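Local coordinates for protein superoxide dismutase [Mn/Fe] (PDB 3AK2) that catalyses the dismutation of superoxide to oxygen and hydrogen peroxide at a mononuclear metal centre in each subunit that works with either manganese or iron, at residues A[87-92]-A[187-192]; A[164-169]-A[180-185]. All coordinates share one frame; numbering follows the deposited sequence.

Contact 1: residues A[87-92]-A[187-192]; sequences APPGKG and WNVVNW
A87 and V189 are joined by the one direct hydrogen bond of this contact. The backbone N of A87 gives it to O of V189 at 2.8 Å, in the plane of that carbonyl. Beside it the methyl CB of A87 rests on CB of N191 at 3.8 Å. V189 turns CG1 anti to its carbonyl carbon (chi1 -62°), and this puts the methyl alongside the P89 ring, 4.1 Å from CD. G92 brings its CA to O of V190 at 3.3 Å, a CH...O contact. A side chain at G92 would run into O of V189 and O of A87, which fits the glycine found there.

The chain of K91 is fully extended and crosses N191. Its CE lies 3.7 Å from OD1 of N191, but the polar ends meet through water. One water accepts from both NZ of K91 and ND2 of N191. A second water lies 2.7 Å from both O of K91 and OD1 of N191 and bridges them. A third bridges O of K91 and N of W192, accepting from the latter.

N191 is itself fixed from outside the pair. Its ND2 also bonds to O of P84, and its OD1 weakly caps N of D194. It is the N-cap of helix 192-205. Y22 packs on P89, N188 and V189. The contact thus ties the loop between helices 62-82 and 98-108 to the turn between helices 179-186 and 192-205, while V190 and W192 pack inward on L162 of strand 159-165.

Contact 2: residues A[164-169]-A[180-185]; sequences IDVWEH and GSYVEN. With MN (manganese (II) ion), chain E.
Y182 gives its phenol proton to a backbone carbonyl, O of D165, in the very residue whose side chain binds the manganese. The bond is 2.8 Å long and lies in the carbonyl plane. The same oxygen sits at the ring edge, 3.1 Å from CE2 of Y182. CG of Y182 is anti to its backbone N (chi1 161°), and the ring reaches out from helix 179-186 to meet I164 tip to tip.

Apolar contacts lie beside this bond. CD1 of I164 touches CG2 of V183 at 3.9 Å and also approaches CE2 of Y182. CG1 of V166 meets the ring edge and the same V183 methyl. F82 of helix 62-82 packs on both D165 and Y182. An alanine in place of Y182 would probably leave O of D165 without this donor and open a gap beside I164 and V166.

D165 binds manganese through OD2 at 2.0 Å. Its OD1 accepts from N of W167 at 3.0 Å, closing an Asx turn, and weakly from the metal-bound water. H169 binds through NE2 at 2.2 Å; H31 and H79 complete the site. ND1 of H169 bonds to E168 of the second subunit, and the reciprocal bond links the two metal sites across the interface. Both ends of D165 are therefore held, its carboxylate by metal and turn and its carbonyl by Y182, which is consistent with a firmly placed ligand.

Both contacts bury most of the residues that touch, but P89 and K91 of contact 1 are exposed, whereas all the touching residues of contact 2 are buried. Segments 180-185 and 187-192 are one residue apart in the sequence, and contact 2 is nested inside the long loop closed by contact 1. Helix 179-186 packs on the end of strand 159-165 in contact 2; the turn after it meets a loop in contact 1. The centres lie 15 Å apart. The chemistry follows the place: contact 1 relies on backbone polar groups and bridging waters, while contact 2 combines apolar packing with one tyrosine hydrogen bond, next to a metal site to which 164-169 gives two ligands.

Contact 1: residues A[87-92]-A[187-192]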
loop_
_atom_site.group_PDB
_atom_site.type_symbol
_atom_site.label_atom_id
_atom_site.label_comp_id
_atom_site.label_asym_id
_atom_site.label_seq_id
_atom_site.Cartn_x
_atom_site.Cartn_y
_atom_site.Cartn_z
ATOM N N ALA A 87 -7.860 -2.281 30.299
ATOM C CA ALA A 87 -8.656 -2.567 31.487
ATOM C C ALA A 87 -8.907 -1.259 32.218
ATOM O O ALA A 87 -8.133 -0.311 32.060
ATOM C CB ALA A 87 -7.925 -3.559 32.396
ATOM N N PRO A 88 -9.990 -1.194 33.022
ATOM C CA PRO A 88 -10.256 0.018 33.793
ATOM C C PRO A 88 -9.034 0.406 34.624
ATOM O O PRO A 88 -8.348 -0.480 35.145
ATOM C CB PRO A 88 -11.416 -0.397 34.706
ATOM C CG PRO A 88 -12.103 -1.481 33.967
ATOM C CD PRO A 88 -11.015 -2.229 33.254
ATOM N N PRO A 89 -8.751 1.719 34.737
ATOM C CA PRO A 89 -7.575 2.182 35.487
ATOM C C PRO A 89 -7.496 1.522 36.867
ATOM O O PRO A 89 -8.502 1.448 37.574
ATOM C CB PRO A 89 -7.809 3.687 35.625
ATOM C CG PRO A 89 -8.721 4.046 34.505
ATOM C CD PRO A 89 -9.534 2.836 34.173
ATOM N N GLY A 90 -6.313 1.036 37.233
ATOM C CA GLY A 90 -6.147 0.221 38.440
ATOM C C GLY A 90 -5.664 -1.166 38.061
ATOM O O GLY A 90 -4.484 -1.485 38.227
ATOM N N LYS A 91 -6.576 -1.993 37.546
ATOM C CA LYS A 91 -6.182 -3.225 36.868
ATOM C C LYS A 91 -5.383 -2.849 35.619
ATOM O O LYS A 91 -4.418 -3.526 35.257
ATOM C CB LYS A 91 -7.401 -4.072 36.485
ATOM C CG LYS A 91 -7.034 -5.374 35.775
ATOM C CD LYS A 91 -8.247 -6.132 35.273
ATOM C CE LYS A 91 -7.813 -7.328 34.438
ATOM N NZ LYS A 91 -8.965 -8.165 34.009
ATOM N N GLY A 92 -5.800 -1.761 34.974
ATOM C CA GLY A 92 -5.081 -1.205 33.835
ATOM C C GLY A 92 -4.043 -0.191 34.273
ATOM O O GLY A 92 -4.169 0.427 35.335
ATOM N N TRP A 187 -1.498 4.528 27.961
ATOM C CA TRP A 187 -0.693 3.724 28.881
ATOM C C TRP A 187 -1.384 3.477 30.221
ATOM O O TRP A 187 -1.157 2.452 30.858
ATOM C CB TRP A 187 0.676 4.365 29.108
ATOM C CG TRP A 187 1.521 4.337 27.884
ATOM C CD1 TRP A 187 1.754 5.370 27.025
ATOM C CD2 TRP A 187 2.223 3.208 27.356
ATOM N NE1 TRP A 187 2.567 4.958 25.995
ATOM C CE2 TRP A 187 2.873 3.635 26.177
ATOM C CE3 TRP A 187 2.371 1.876 27.768
ATOM C CZ2 TRP A 187 3.658 2.776 25.401
ATOM C CZ3 TRP A 187 3.154 1.023 26.997
ATOM C CH2 TRP A 187 3.791 1.480 25.829
ATOM N N ASN A 188 -2.245 4.407 30.625
ATOM C CA ASN A 188 -2.948 4.304 31.904
ATOM C C ASN A 188 -4.043 3.244 31.948
ATOM O O ASN A 188 -4.577 2.944 33.020
ATOM C CB ASN A 188 -3.508 5.667 32.300
ATOM C CG ASN A 188 -2.422 6.688 32.522
ATOM O OD1 ASN A 188 -1.605 6.552 33.434
ATOM N ND2 ASN A 188 -2.396 7.716 31.684
ATOM N N VAL A 189 -4.370 2.670 30.789
ATOM C CA VAL A 189 -5.371 1.600 30.722
ATOM C C VAL A 189 -4.840 0.273 30.154
ATOM O O VAL A 189 -5.610 -0.660 29.939
ATOM C CB VAL A 189 -6.666 2.036 29.962
ATOM C CG1 VAL A 189 -7.357 3.201 30.672
ATOM C CG2 VAL A 189 -6.370 2.381 28.499
ATOM N N VAL A 190 -3.531 0.179 29.931
ATOM C CA VAL A 190 -2.944 -1.066 29.421
ATOM C C VAL A 190 -3.106 -2.195 30.436
ATOM O O VAL A 190 -2.751 -2.047 31.608
ATOM C CB VAL A 190 -1.454 -0.908 29.036
ATOM C CG1 VAL A 190 -0.832 -2.263 28.701
ATOM C CG2 VAL A 190 -1.312 0.043 27.866
ATOM N N ASN A 191 -3.658 -3.311 29.975
ATOM C CA ASN A 191 -3.870 -4.489 30.800
ATOM C C ASN A 191 -2.668 -5.425 30.707
ATOM O O ASN A 191 -2.639 -6.346 29.885
ATOM C CB ASN A 191 -5.152 -5.195 30.349
ATOM C CG ASN A 191 -5.524 -6.370 31.228
ATOM O OD1 ASN A 191 -4.868 -6.658 32.233
ATOM N ND2 ASN A 191 -6.595 -7.059 30.854
ATOM N N TRP A 192 -1.669 -5.188 31.553
ATOM C CA TRP A 192 -0.438 -5.973 31.492
ATOM C C TRP A 192 -0.652 -7.451 31.809
ATOM O O TRP A 192 0.103 -8.300 31.337
ATOM C CB TRP A 192 0.661 -5.355 32.361
ATOM C CG TRP A 192 1.177 -4.080 31.784
ATOM C CD1 TRP A 192 0.998 -2.825 32.285
ATOM C CD2 TRP A 192 1.919 -3.925 30.565
ATOM N NE1 TRP A 192 1.596 -1.899 31.466
ATOM C CE2 TRP A 192 2.169 -2.547 30.403
ATOM C CE3 TRP A 192 2.408 -4.819 29.602
ATOM C CZ2 TRP A 192 2.890 -2.037 29.316
ATOM C CZ3 TRP A 192 3.120 -4.311 28.518
ATOM C CH2 TRP A 192 3.353 -2.933 28.387
HETATM O O HOH W 1 -1.807 -3.456 34.233
HETATM O O HOH W 2 -3.357 -5.888 34.341
HETATM O O HOH W 3 -6.994 -9.726 32.227
#

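Contact 2: residues A[164-169]-A[180-185]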
loop_
_atom_site.group_PDB
_atom_site.type_symbol
_atom_site.label_atom_id
_atom_site.label_comp_id
_atom_site.label_asym_id
_atom_site.label_seq_id
_atom_site.Cartn_x
_atom_site.Cartn_y
_atom_site.Cartn_z
ATOM N N ILE A 164 -2.026 -0.873 19.955
ATOM C CA ILE A 164 -2.744 0.382 20.157
ATOM C C ILE A 164 -3.323 0.837 18.823
ATOM O O ILE A 164 -2.616 0.921 17.818
ATOM C CB ILE A 164 -1.878 1.500 20.808
ATOM C CG1 ILE A 164 -2.735 2.752 21.057
ATOM C CG2 ILE A 164 -0.653 1.814 19.957
ATOM C CD1 ILE A 164 -1.999 3.942 21.676
ATOM N N ASP A 165 -4.617 1.117 18.830
ATOM C CA ASP A 165 -5.318 1.606 17.656
ATOM C C ASP A 165 -5.081 3.104 17.539
ATOM O O ASP A 165 -5.432 3.861 18.456
ATOM C CB ASP A 165 -6.807 1.323 17.827
ATOM C CG ASP A 165 -7.613 1.559 16.568
ATOM O OD1 ASP A 165 -7.059 1.986 15.527
ATOM O OD2 ASP A 165 -8.823 1.293 16.634
ATOM N N VAL A 166 -4.465 3.533 16.438
ATOM C CA VAL A 166 -4.316 4.961 16.156
ATOM C C VAL A 166 -5.072 5.406 14.903
ATOM O O VAL A 166 -4.752 6.438 14.306
ATOM C CB VAL A 166 -2.837 5.438 16.144
ATOM C CG1 VAL A 166 -2.239 5.373 17.547
ATOM C CG2 VAL A 166 -2.000 4.637 15.159
ATOM N N TRP A 167 -6.088 4.640 14.512
ATOM C CA TRP A 167 -7.077 5.180 13.588
ATOM C C TRP A 167 -7.675 6.415 14.243
ATOM O O TRP A 167 -7.785 6.480 15.469
ATOM C CB TRP A 167 -8.186 4.177 13.317
ATOM C CG TRP A 167 -7.828 3.102 12.339
ATOM C CD1 TRP A 167 -6.826 2.176 12.458
ATOM C CD2 TRP A 167 -8.490 2.824 11.104
ATOM N NE1 TRP A 167 -6.821 1.346 11.365
ATOM C CE2 TRP A 167 -7.837 1.714 10.521
ATOM C CE3 TRP A 167 -9.572 3.404 10.429
ATOM C CZ2 TRP A 167 -8.228 1.177 9.289
ATOM C CZ3 TRP A 167 -9.963 2.871 9.210
ATOM C CH2 TRP A 167 -9.291 1.766 8.653
ATOM N N GLU A 168 -8.067 7.390 13.433
ATOM C CA GLU A 168 -8.599 8.635 13.981
ATOM C C GLU A 168 -9.849 8.397 14.830
ATOM O O GLU A 168 -10.025 9.049 15.860
ATOM C CB GLU A 168 -8.829 9.657 12.867
ATOM C CG GLU A 168 -7.516 10.078 12.202
ATOM C CD GLU A 168 -7.679 11.089 11.088
ATOM O OE1 GLU A 168 -8.617 10.957 10.274
ATOM O OE2 GLU A 168 -6.835 12.009 11.015
ATOM N N HIS A 169 -10.685 7.440 14.431
ATOM C CA HIS A 169 -11.892 7.124 15.199
ATOM C C HIS A 169 -11.616 6.650 16.625
ATOM O O HIS A 169 -12.520 6.652 17.460
ATOM C CB HIS A 169 -12.806 6.125 14.469
ATOM C CG HIS A 169 -12.230 4.746 14.312
ATOM N ND1 HIS A 169 -11.983 4.188 13.077
ATOM C CD2 HIS A 169 -11.892 3.800 15.223
ATOM C CE1 HIS A 169 -11.503 2.965 13.232
ATOM N NE2 HIS A 169 -11.434 2.706 14.526
ATOM N N GLY A 180 -0.853 12.384 19.887
ATOM C CA GLY A 180 0.225 12.248 20.869
ATOM C C GLY A 180 -0.288 12.155 22.296
ATOM O O GLY A 180 0.145 11.294 23.070
ATOM N N SER A 181 -1.226 13.036 22.637
ATOM C CA SER A 181 -1.840 13.024 23.964
ATOM C C SER A 181 -2.642 11.744 24.189
ATOM O O SER A 181 -2.611 11.175 25.277
ATOM C CB SER A 181 -2.725 14.252 24.164
ATOM O OG SER A 181 -3.337 14.232 25.440
ATOM N N TYR A 182 -3.342 11.282 23.154
ATOM C CA TYR A 182 -4.061 10.013 23.231
ATOM C C TYR A 182 -3.137 8.850 23.575
ATOM O O TYR A 182 -3.430 8.072 24.484
ATOM C CB TYR A 182 -4.812 9.736 21.928
ATOM C CG TYR A 182 -5.217 8.292 21.712
ATOM C CD1 TYR A 182 -6.162 7.676 22.534
ATOM C CD2 TYR A 182 -4.672 7.553 20.664
ATOM C CE1 TYR A 182 -6.542 6.352 22.327
ATOM C CE2 TYR A 182 -5.047 6.229 20.443
ATOM C CZ TYR A 182 -5.987 5.638 21.274
ATOM O OH TYR A 182 -6.378 4.330 21.071
ATOM N N VAL A 183 -2.022 8.743 22.850
ATOM C CA VAL A 183 -1.066 7.653 23.052
ATOM C C VAL A 183 -0.485 7.690 24.465
ATOM O O VAL A 183 -0.376 6.655 25.125
ATOM C CB VAL A 183 0.063 7.692 21.991
ATOM C CG1 VAL A 183 1.174 6.695 22.318
ATOM C CG2 VAL A 183 -0.505 7.434 20.594
ATOM N N GLU A 184 -0.131 8.887 24.929
ATOM C CA GLU A 184 0.400 9.055 26.280
ATOM C C GLU A 184 -0.606 8.604 27.342
ATOM O O GLU A 184 -0.245 7.924 28.307
ATOM C CB GLU A 184 0.827 10.507 26.518
ATOM C CG GLU A 184 2.082 10.929 25.749
ATOM C CD GLU A 184 3.321 10.133 26.137
ATOM O OE1 GLU A 184 3.486 9.811 27.335
ATOM O OE2 GLU A 184 4.139 9.838 25.242
ATOM N N ASN A 185 -1.867 8.972 27.144
ATOM C CA ASN A 185 -2.934 8.610 28.071
ATOM C C ASN A 185 -3.301 7.127 28.047
ATOM O O ASN A 185 -3.677 6.557 29.072
ATOM C CB ASN A 185 -4.169 9.474 27.825
ATOM C CG ASN A 185 -4.110 10.788 28.570
ATOM O OD1 ASN A 185 -4.327 10.833 29.779
ATOM N ND2 ASN A 185 -3.819 11.867 27.852
HETATM MN MN MN E . -10.422 0.953 15.425
HETATM O O HOH W 4 -9.077 0.714 13.804
#